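Local coordinates for protein antisigma-factor antagonist, STAS (Rhodobacter sphaeroides, PDB 3OIZ) that probably serves as the cytoplasmic STAS domain of a SulP-type membrane anion transporter, related in fold to the antagonists of bacterial anti-sigma factors, at residues A[5-10]-A[18-23]; A[45-50]-A[75-80]. All blocks are in the same frame, centred on the assembly; numbering follows the deposited sequence.

In the fold
Both contacts belong to one mixed four-stranded sheet, with strand order 5-11, 17-23, 46-51, 78-82. Contact 1 is the antiparallel hairpin at one side of the sheet. Contact 2 is the parallel pair at the other side. Their centres lie about 13 Å apart. The inner strands 17-23 and 46-51 run parallel and join the two contacts: Y20 N lies 2.8 Å from V48 O, and Y20 O lies 2.8 Å from D50 N, both probable hydrogen bonds. I19 CG1 also packs on V48 CB at 3.9 Å. Helix 59-74 covers the V47, I49 and V79 face of contact 2, while helix 31-36 meets F5 of contact 1.

Contact 1 (A[5-10]-A[18-23])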
ATOM      1  N   PHE A   5      10.116   7.029  -2.050  1.00 26.31           N
ATOM      2  CA  PHE A   5       8.878   6.763  -1.335  1.00 25.58           C
ATOM      3  C   PHE A   5       9.190   6.084  -0.005  1.00 25.54           C
ATOM      4  O   PHE A   5      10.284   5.568   0.203  1.00 27.23           O
ATOM      5  CB  PHE A   5       7.910   5.899  -2.172  1.00 25.44           C
ATOM      6  CG  PHE A   5       8.245   4.429  -2.165  1.00 25.73           C
ATOM      7  CD1 PHE A   5       7.602   3.563  -1.287  1.00 28.20           C
ATOM      8  CD2 PHE A   5       9.221   3.920  -3.029  1.00 26.39           C
ATOM      9  CE1 PHE A   5       7.934   2.179  -1.277  1.00 30.30           C
ATOM     10  CE2 PHE A   5       9.552   2.555  -3.027  1.00 27.97           C
ATOM     11  CZ  PHE A   5       8.918   1.684  -2.140  1.00 29.61           C
ATOM     12  N   GLY A   6       8.226   6.093   0.883  1.00 25.29           N
ATOM     13  CA  GLY A   6       8.398   5.473   2.185  1.00 27.08           C
ATOM     14  C   GLY A   6       7.091   4.808   2.612  1.00 26.44           C
ATOM     15  O   GLY A   6       6.002   5.226   2.202  1.00 25.76           O
ATOM     16  N   VAL A   7       7.212   3.732   3.385  1.00 26.73           N
ATOM     17  CA  VAL A   7       6.021   3.064   3.937  1.00 26.23           C
ATOM     18  C   VAL A   7       6.261   2.851   5.420  1.00 27.43           C
ATOM     19  O   VAL A   7       7.320   2.345   5.825  1.00 29.55           O
ATOM     20  CB  VAL A   7       5.699   1.700   3.229  1.00 26.47           C
ATOM     21  CG1 VAL A   7       4.454   1.035   3.878  1.00 27.88           C
ATOM     22  CG2 VAL A   7       5.489   1.854   1.699  1.00 25.53           C
ATOM     23  N   THR A   8       5.295   3.247   6.250  1.00 27.46           N
ATOM     24  CA  THR A   8       5.370   2.940   7.675  1.00 27.77           C
ATOM     25  C   THR A   8       4.061   2.292   8.021  1.00 26.47           C
ATOM     26  O   THR A   8       3.119   2.319   7.207  1.00 26.89           O
ATOM     27  CB  THR A   8       5.537   4.219   8.531  1.00 27.88           C
ATOM     28  OG1 THR A   8       4.481   5.127   8.214  1.00 29.82           O
ATOM     29  CG2 THR A   8       6.866   4.912   8.220  1.00 30.54           C
ATOM     30  N   SER A   9       3.961   1.714   9.208  1.00 26.07           N
ATOM     31  CA  SER A   9       2.683   1.088   9.595  1.00 26.40           C
ATOM     32  C   SER A   9       2.431   1.220  11.095  1.00 27.37           C
ATOM     33  O   SER A   9       3.352   1.579  11.874  1.00 27.98           O
ATOM     34  CB  SER A   9       2.611  -0.378   9.126  1.00 27.10           C
ATOM     35  OG  SER A   9       3.481  -1.199   9.905  1.00 28.00           O
ATOM     36  N   GLU A  10       1.189   0.969  11.512  0.50 27.03           N
ATOM     37  CA  GLU A  10       0.829   1.011  12.926  0.50 28.27           C
ATOM     38  C   GLU A  10      -0.185  -0.075  13.148  0.50 27.83           C
ATOM     39  O   GLU A  10      -1.138  -0.196  12.385  0.50 27.62           O
ATOM     40  CB  GLU A  10       0.242   2.374  13.321  0.50 28.81           C
ATOM     41  CG  GLU A  10       1.271   3.490  13.351  0.50 30.41           C
ATOM     42  CD  GLU A  10       0.688   4.870  13.625  0.50 33.58           C
ATOM     43  OE1 GLU A  10       1.471   5.840  13.735  0.50 33.40           O
ATOM     44  OE2 GLU A  10      -0.547   4.999  13.703  0.50 35.08           O
ATOM     45  N   ARG A  18      -3.918  -3.458  10.818  1.00 24.61           N
ATOM     46  CA  ARG A  18      -2.687  -2.707  10.582  1.00 24.48           C
ATOM     47  C   ARG A  18      -2.982  -1.638   9.545  1.00 23.99           C
ATOM     48  O   ARG A  18      -3.603  -1.938   8.523  1.00 24.19           O
ATOM     49  CB  ARG A  18      -1.564  -3.607  10.069  1.00 25.27           C
ATOM     50  CG  ARG A  18      -0.228  -2.829   9.999  1.00 25.21           C
ATOM     51  CD  ARG A  18       1.010  -3.686   9.739  1.00 25.06           C
ATOM     52  NE  ARG A  18       1.320  -4.571  10.865  1.00 26.99           N
ATOM     53  CZ  ARG A  18       2.133  -4.263  11.882  1.00 28.51           C
ATOM     54  NH1 ARG A  18       2.745  -3.056  11.978  1.00 29.20           N
ATOM     55  NH2 ARG A  18       2.345  -5.175  12.813  1.00 29.67           N
ATOM     56  N   ILE A  19      -2.574  -0.403   9.817  1.00 24.14           N
ATOM     57  CA  ILE A  19      -2.641   0.645   8.784  1.00 24.77           C
ATOM     58  C   ILE A  19      -1.268   0.889   8.237  1.00 24.13           C
ATOM     59  O   ILE A  19      -0.340   1.158   9.001  1.00 25.50           O
ATOM     60  CB  ILE A  19      -3.214   1.969   9.345  1.00 26.07           C
ATOM     61  CG1 ILE A  19      -4.579   1.684  10.012  1.00 30.72           C
ATOM     62  CG2 ILE A  19      -3.227   3.052   8.215  1.00 27.85           C
ATOM     63  CD1 ILE A  19      -5.142   2.853  10.867  1.00 35.92           C
ATOM     64  N   TYR A  20      -1.137   0.797   6.912  1.00 22.18           N
ATOM     65  CA  TYR A  20       0.108   1.141   6.232  1.00 22.06           C
ATOM     66  C   TYR A  20      -0.043   2.539   5.656  1.00 23.04           C
ATOM     67  O   TYR A  20      -1.050   2.839   5.035  1.00 24.21           O
ATOM     68  CB  TYR A  20       0.332   0.158   5.110  1.00 21.35           C
ATOM     69  CG  TYR A  20       0.873  -1.190   5.527  1.00 22.41           C
ATOM     70  CD1 TYR A  20       2.255  -1.411   5.614  1.00 22.93           C
ATOM     71  CD2 TYR A  20       0.007  -2.251   5.866  1.00 23.09           C
ATOM     72  CE1 TYR A  20       2.764  -2.675   6.004  1.00 24.52           C
ATOM     73  CE2 TYR A  20       0.511  -3.498   6.245  1.00 22.75           C
ATOM     74  CZ  TYR A  20       1.885  -3.708   6.300  1.00 25.15           C
ATOM     75  OH  TYR A  20       2.399  -4.931   6.684  1.00 26.80           O
ATOM     76  N   ARG A  21       0.964   3.390   5.829  1.00 22.72           N
ATOM     77  CA  ARG A  21       0.926   4.748   5.327  1.00 23.25           C
ATOM     78  C   ARG A  21       2.043   4.870   4.293  1.00 22.90           C
ATOM     79  O   ARG A  21       3.215   4.717   4.614  1.00 23.88           O
ATOM     80  CB  ARG A  21       1.072   5.772   6.472  1.00 24.93           C
ATOM     81  CG  ARG A  21      -0.224   5.788   7.343  1.00 27.53           C
ATOM     82  CD  ARG A  21      -0.196   6.900   8.432  1.00 33.01           C
ATOM     83  NE  ARG A  21      -1.346   6.733   9.327  1.00 36.03           N
ATOM     84  CZ  ARG A  21      -1.323   6.032  10.464  1.00 39.34           C
ATOM     85  NH1 ARG A  21      -0.200   5.431  10.867  1.00 39.22           N
ATOM     86  NH2 ARG A  21      -2.416   5.922  11.210  1.00 42.03           N
ATOM     87  N   VAL A  22       1.657   5.135   3.051  1.00 22.16           N
ATOM     88  CA  VAL A  22       2.607   5.266   1.973  1.00 21.67           C
ATOM     89  C   VAL A  22       2.754   6.758   1.635  1.00 22.47           C
ATOM     90  O   VAL A  22       1.751   7.491   1.494  1.00 22.62           O
ATOM     91  CB  VAL A  22       2.057   4.523   0.720  1.00 22.29           C
ATOM     92  CG1 VAL A  22       3.101   4.526  -0.352  1.00 23.02           C
ATOM     93  CG2 VAL A  22       1.624   3.051   1.032  1.00 22.39           C
ATOM     94  N   GLU A  23       3.994   7.222   1.497  0.50 22.59           N
ATOM     95  CA  GLU A  23       4.251   8.632   1.120  0.50 23.88           C
ATOM     96  C   GLU A  23       5.332   8.744   0.069  0.50 23.46           C
ATOM     97  O   GLU A  23       6.250   7.928   0.033  0.50 24.57           O
ATOM     98  CB  GLU A  23       4.640   9.494   2.324  0.50 25.13           C
ATOM     99  CG  GLU A  23       5.831   8.983   3.069  0.50 26.94           C
ATOM    100  CD  GLU A  23       7.185   9.422   2.487  0.50 28.03           C
ATOM    101  OE1 GLU A  23       7.254  10.245   1.528  0.50 27.58           O
ATOM    102  OE2 GLU A  23       8.208   8.919   3.001  0.50 30.76           O
TER
HETATM  103  O   HOH W   1       4.930   6.740   5.663  1.00 34.46           O
HETATM  104  O   HOH W   2       2.309   4.971   9.953  1.00 44.97           O
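Segments 5-10 and 18-23 run antiparallel, with axes 4.5 Å apart at closest and N-to-C directions at 159°. G6-E23, T8-R21 and E10-I19 are hydrogen-bonded pairs; V7-V22 and S9-Y20 are non-hydrogen-bonded pairs. Six backbone bonds form the ladder. The straightest is R21 N to T8 O. This is the N-terminal beta hairpin of the STAS domain, and strand 5-11 is the outermost strand on its side of the sheet.

V7, S9, Y20 and V22 share one face. S9 CB sits over a face of the Y20 ring, 4.0 Å from its centroid, in a CH-pi contact. V7 CG1 meets the ring edge at Y20 CD1 (3.7 Å). S9 OG, held between the backbone N and carbonyl carbon (chi1 72°), accepts from R18 NH1 at 2.9 Å; R18 NE makes a salt bridge to E42.

On the face of T8, E10 and R21, the extended R21 chain reaches E10. OE2 of E10 lies 2.9 Å from R21 NH1 in a salt bridge with weak hydrogen-bond geometry, the E10 carboxylate and R21 guanidinium planes turned 68° apart. One water links T8 OG1 to R21 NH1, and another links T8 OG1 to R21 O.

Contact 2 (A[45-50]-A[75-80]); sequences DRVVID and EGAEVR
The contact closes a right-handed beta-alpha-beta crossover of the STAS fold: strand 46-51 leads through helix 59-74 to the parallel edge strand 78-82. G76 ends that helix in a Schellman motif, with phi 110°.

In register, R46 lies beside E78, V47 beside V79 and V48 beside R80. Four backbone bonds, reaching from D45 to I49, join the strands. E78 N donates to D45 O at 2.9 Å from above the carbonyl plane. In V47 N to E78 O, R80 N to V47 O and I49 N to R80 O, the N-H groups approach their carbonyl oxygens almost head-on.

V47 and V79 face helix 59-74, where both touch F72. V47 CG2, anti to its carbonyl carbon, meets A77 CB at 3.9 Å. On the other face, V48 and R80 project together. V48 CG2 comes over one face of the R80 guanidinium, 3.6 Å from R80 NE. R46 CG packs alongside E78, with E78 OE1 4.1 Å away.

The charged ends of R46 and E78 do not meet: R46 NE is 5.7 Å from E78 OE1 and makes a salt bridge to E17. Opposite charges may still attract weakly, but the contact rests on backbone bonds and apolar packing.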
ATOM      1  N   ASP A  45      -7.302  -9.083  10.837  1.00 30.58           N
ATOM      2  CA  ASP A  45      -8.690  -9.024  10.346  1.00 31.22           C
ATOM      3  C   ASP A  45      -8.853  -7.927   9.301  1.00 30.05           C
ATOM      4  O   ASP A  45      -9.640  -8.063   8.376  1.00 30.49           O
ATOM      5  CB  ASP A  45      -9.637  -8.778  11.493  1.00 32.83           C
ATOM      6  CG  ASP A  45      -9.737  -9.968  12.433  1.00 36.30           C
ATOM      7  OD1 ASP A  45      -9.412 -11.123  12.050  1.00 39.86           O
ATOM      8  OD2 ASP A  45     -10.134  -9.728  13.569  1.00 40.46           O
ATOM      9  N   ARG A  46      -8.112  -6.829   9.455  1.00 28.67           N
ATOM     10  CA  ARG A  46      -8.288  -5.656   8.575  1.00 28.57           C
ATOM     11  C   ARG A  46      -6.952  -5.050   8.244  1.00 26.99           C
ATOM     12  O   ARG A  46      -6.053  -5.031   9.073  1.00 26.88           O
ATOM     13  CB  ARG A  46      -9.169  -4.598   9.242  1.00 29.15           C
ATOM     14  CG  ARG A  46     -10.598  -5.051   9.432  1.00 33.55           C
ATOM     15  CD  ARG A  46     -11.459  -4.028  10.224  1.00 39.19           C
ATOM     16  NE  ARG A  46     -10.835  -3.579  11.475  1.00 42.48           N
ATOM     17  CZ  ARG A  46     -10.826  -4.274  12.608  1.00 43.24           C
ATOM     18  NH1 ARG A  46     -11.417  -5.472  12.675  1.00 45.52           N
ATOM     19  NH2 ARG A  46     -10.247  -3.762  13.684  1.00 44.98           N
ATOM     20  N   VAL A  47      -6.836  -4.547   7.016  1.00 25.94           N
ATOM     21  CA  VAL A  47      -5.675  -3.802   6.603  1.00 24.54           C
ATOM     22  C   VAL A  47      -6.182  -2.535   5.944  1.00 24.57           C
ATOM     23  O   VAL A  47      -7.096  -2.580   5.108  1.00 24.52           O
ATOM     24  CB  VAL A  47      -4.785  -4.616   5.614  1.00 24.82           C
ATOM     25  CG1 VAL A  47      -3.678  -3.740   5.027  1.00 26.53           C
ATOM     26  CG2 VAL A  47      -4.200  -5.827   6.323  1.00 25.51           C
ATOM     27  N   VAL A  48      -5.574  -1.409   6.288  1.00 24.42           N
ATOM     28  CA  VAL A  48      -5.820  -0.161   5.567  1.00 24.59           C
ATOM     29  C   VAL A  48      -4.515   0.191   4.860  1.00 23.99           C
ATOM     30  O   VAL A  48      -3.450   0.173   5.487  1.00 24.49           O
ATOM     31  CB  VAL A  48      -6.202   0.961   6.541  1.00 25.51           C
ATOM     32  CG1 VAL A  48      -6.357   2.305   5.785  1.00 25.48           C
ATOM     33  CG2 VAL A  48      -7.465   0.571   7.305  1.00 28.61           C
ATOM     34  N   ILE A  49      -4.593   0.525   3.569  1.00 22.87           N
ATOM     35  CA  ILE A  49      -3.413   1.086   2.872  1.00 22.09           C
ATOM     36  C   ILE A  49      -3.728   2.527   2.520  1.00 21.99           C
ATOM     37  O   ILE A  49      -4.587   2.805   1.665  1.00 23.16           O
ATOM     38  CB  ILE A  49      -3.019   0.265   1.635  1.00 22.20           C
ATOM     39  CG1 ILE A  49      -2.804  -1.224   2.010  1.00 21.72           C
ATOM     40  CG2 ILE A  49      -1.755   0.852   0.955  1.00 22.88           C
ATOM     41  CD1 ILE A  49      -2.483  -2.062   0.783  1.00 23.02           C
ATOM     42  N   ASP A  50      -3.024   3.441   3.188  1.00 21.17           N
ATOM     43  CA  ASP A  50      -3.291   4.861   3.087  1.00 21.78           C
ATOM     44  C   ASP A  50      -2.293   5.425   2.093  1.00 21.01           C
ATOM     45  O   ASP A  50      -1.095   5.519   2.394  1.00 21.37           O
ATOM     46  CB  ASP A  50      -3.161   5.531   4.469  1.00 22.56           C
ATOM     47  CG  ASP A  50      -3.498   7.023   4.445  1.00 24.84           C
ATOM     48  OD1 ASP A  50      -3.280   7.707   3.432  1.00 25.86           O
ATOM     49  OD2 ASP A  50      -3.963   7.521   5.485  1.00 30.40           O
ATOM     50  N   GLU A  75      -5.073 -13.547   2.119  1.00 30.60           N
ATOM     51  CA  GLU A  75      -4.583 -13.990   3.422  1.00 32.05           C
ATOM     52  C   GLU A  75      -5.665 -13.819   4.500  1.00 32.64           C
ATOM     53  O   GLU A  75      -5.436 -14.136   5.677  1.00 34.48           O
ATOM     54  CB  GLU A  75      -3.265 -13.290   3.771  1.00 32.63           C
ATOM     55  CG  GLU A  75      -2.059 -13.861   3.043  1.00 33.45           C
ATOM     56  CD  GLU A  75      -1.573 -15.199   3.648  1.00 38.73           C
ATOM     57  OE1 GLU A  75      -2.099 -15.639   4.681  1.00 39.60           O
ATOM     58  OE2 GLU A  75      -0.642 -15.812   3.111  1.00 43.95           O
ATOM     59  N   GLY A  76      -6.828 -13.305   4.101  1.00 32.32           N
ATOM     60  CA  GLY A  76      -8.044 -13.313   4.939  1.00 33.38           C
ATOM     61  C   GLY A  76      -8.510 -11.958   5.474  1.00 33.57           C
ATOM     62  O   GLY A  76      -9.557 -11.861   6.152  1.00 35.53           O
ATOM     63  N   ALA A  77      -7.769 -10.915   5.163  1.00 31.28           N
ATOM     64  CA  ALA A  77      -8.077  -9.570   5.675  1.00 29.46           C
ATOM     65  C   ALA A  77      -9.132  -8.866   4.844  1.00 29.24           C
ATOM     66  O   ALA A  77      -9.196  -9.031   3.614  1.00 29.78           O
ATOM     67  CB  ALA A  77      -6.799  -8.699   5.711  1.00 28.49           C
ATOM     68  N   GLU A  78      -9.936  -8.049   5.512  1.00 28.37           N
ATOM     69  CA  GLU A  78     -10.749  -7.033   4.832  1.00 28.28           C
ATOM     70  C   GLU A  78      -9.801  -5.859   4.558  1.00 26.65           C
ATOM     71  O   GLU A  78      -9.112  -5.426   5.459  1.00 27.10           O
ATOM     72  CB  GLU A  78     -11.855  -6.584   5.774  1.00 30.57           C
ATOM     73  CG  GLU A  78     -12.553  -5.333   5.366  1.00 37.73           C
ATOM     74  CD  GLU A  78     -13.526  -4.856   6.434  1.00 46.26           C
ATOM     75  OE1 GLU A  78     -14.007  -5.716   7.220  1.00 49.44           O
ATOM     76  OE2 GLU A  78     -13.782  -3.619   6.494  1.00 51.68           O
ATOM     77  N   VAL A  79      -9.746  -5.375   3.328  1.00 24.27           N
ATOM     78  CA  VAL A  79      -8.749  -4.375   2.966  1.00 23.65           C
ATOM     79  C   VAL A  79      -9.443  -3.158   2.394  1.00 24.70           C
ATOM     80  O   VAL A  79     -10.401  -3.271   1.563  1.00 24.60           O
ATOM     81  CB  VAL A  79      -7.741  -4.900   1.909  1.00 24.03           C
ATOM     82  CG1 VAL A  79      -6.682  -3.848   1.591  1.00 26.98           C
ATOM     83  CG2 VAL A  79      -7.077  -6.229   2.369  1.00 24.37           C
ATOM     84  N   ARG A  80      -8.984  -2.002   2.845  1.00 24.42           N
ATOM     85  CA  ARG A  80      -9.450  -0.765   2.234  1.00 26.87           C
ATOM     86  C   ARG A  80      -8.314   0.180   1.905  1.00 25.10           C
ATOM     87  O   ARG A  80      -7.336   0.269   2.662  1.00 24.77           O
ATOM     88  CB  ARG A  80     -10.481  -0.067   3.093  1.00 28.58           C
ATOM     89  CG  ARG A  80     -10.065   0.414   4.440  1.00 35.56           C
ATOM     90  CD  ARG A  80     -11.283   0.919   5.245  1.00 44.18           C
ATOM     91  NE  ARG A  80     -10.911   1.495   6.552  1.00 50.28           N
ATOM     92  CZ  ARG A  80     -10.648   2.794   6.771  1.00 53.48           C
ATOM     93  NH1 ARG A  80     -10.719   3.681   5.775  1.00 54.61           N
ATOM     94  NH2 ARG A  80     -10.314   3.212   7.996  1.00 54.96           N
TER
HETATM   95  O   HOH W   3     -11.593 -10.083   8.246  1.00 56.83           O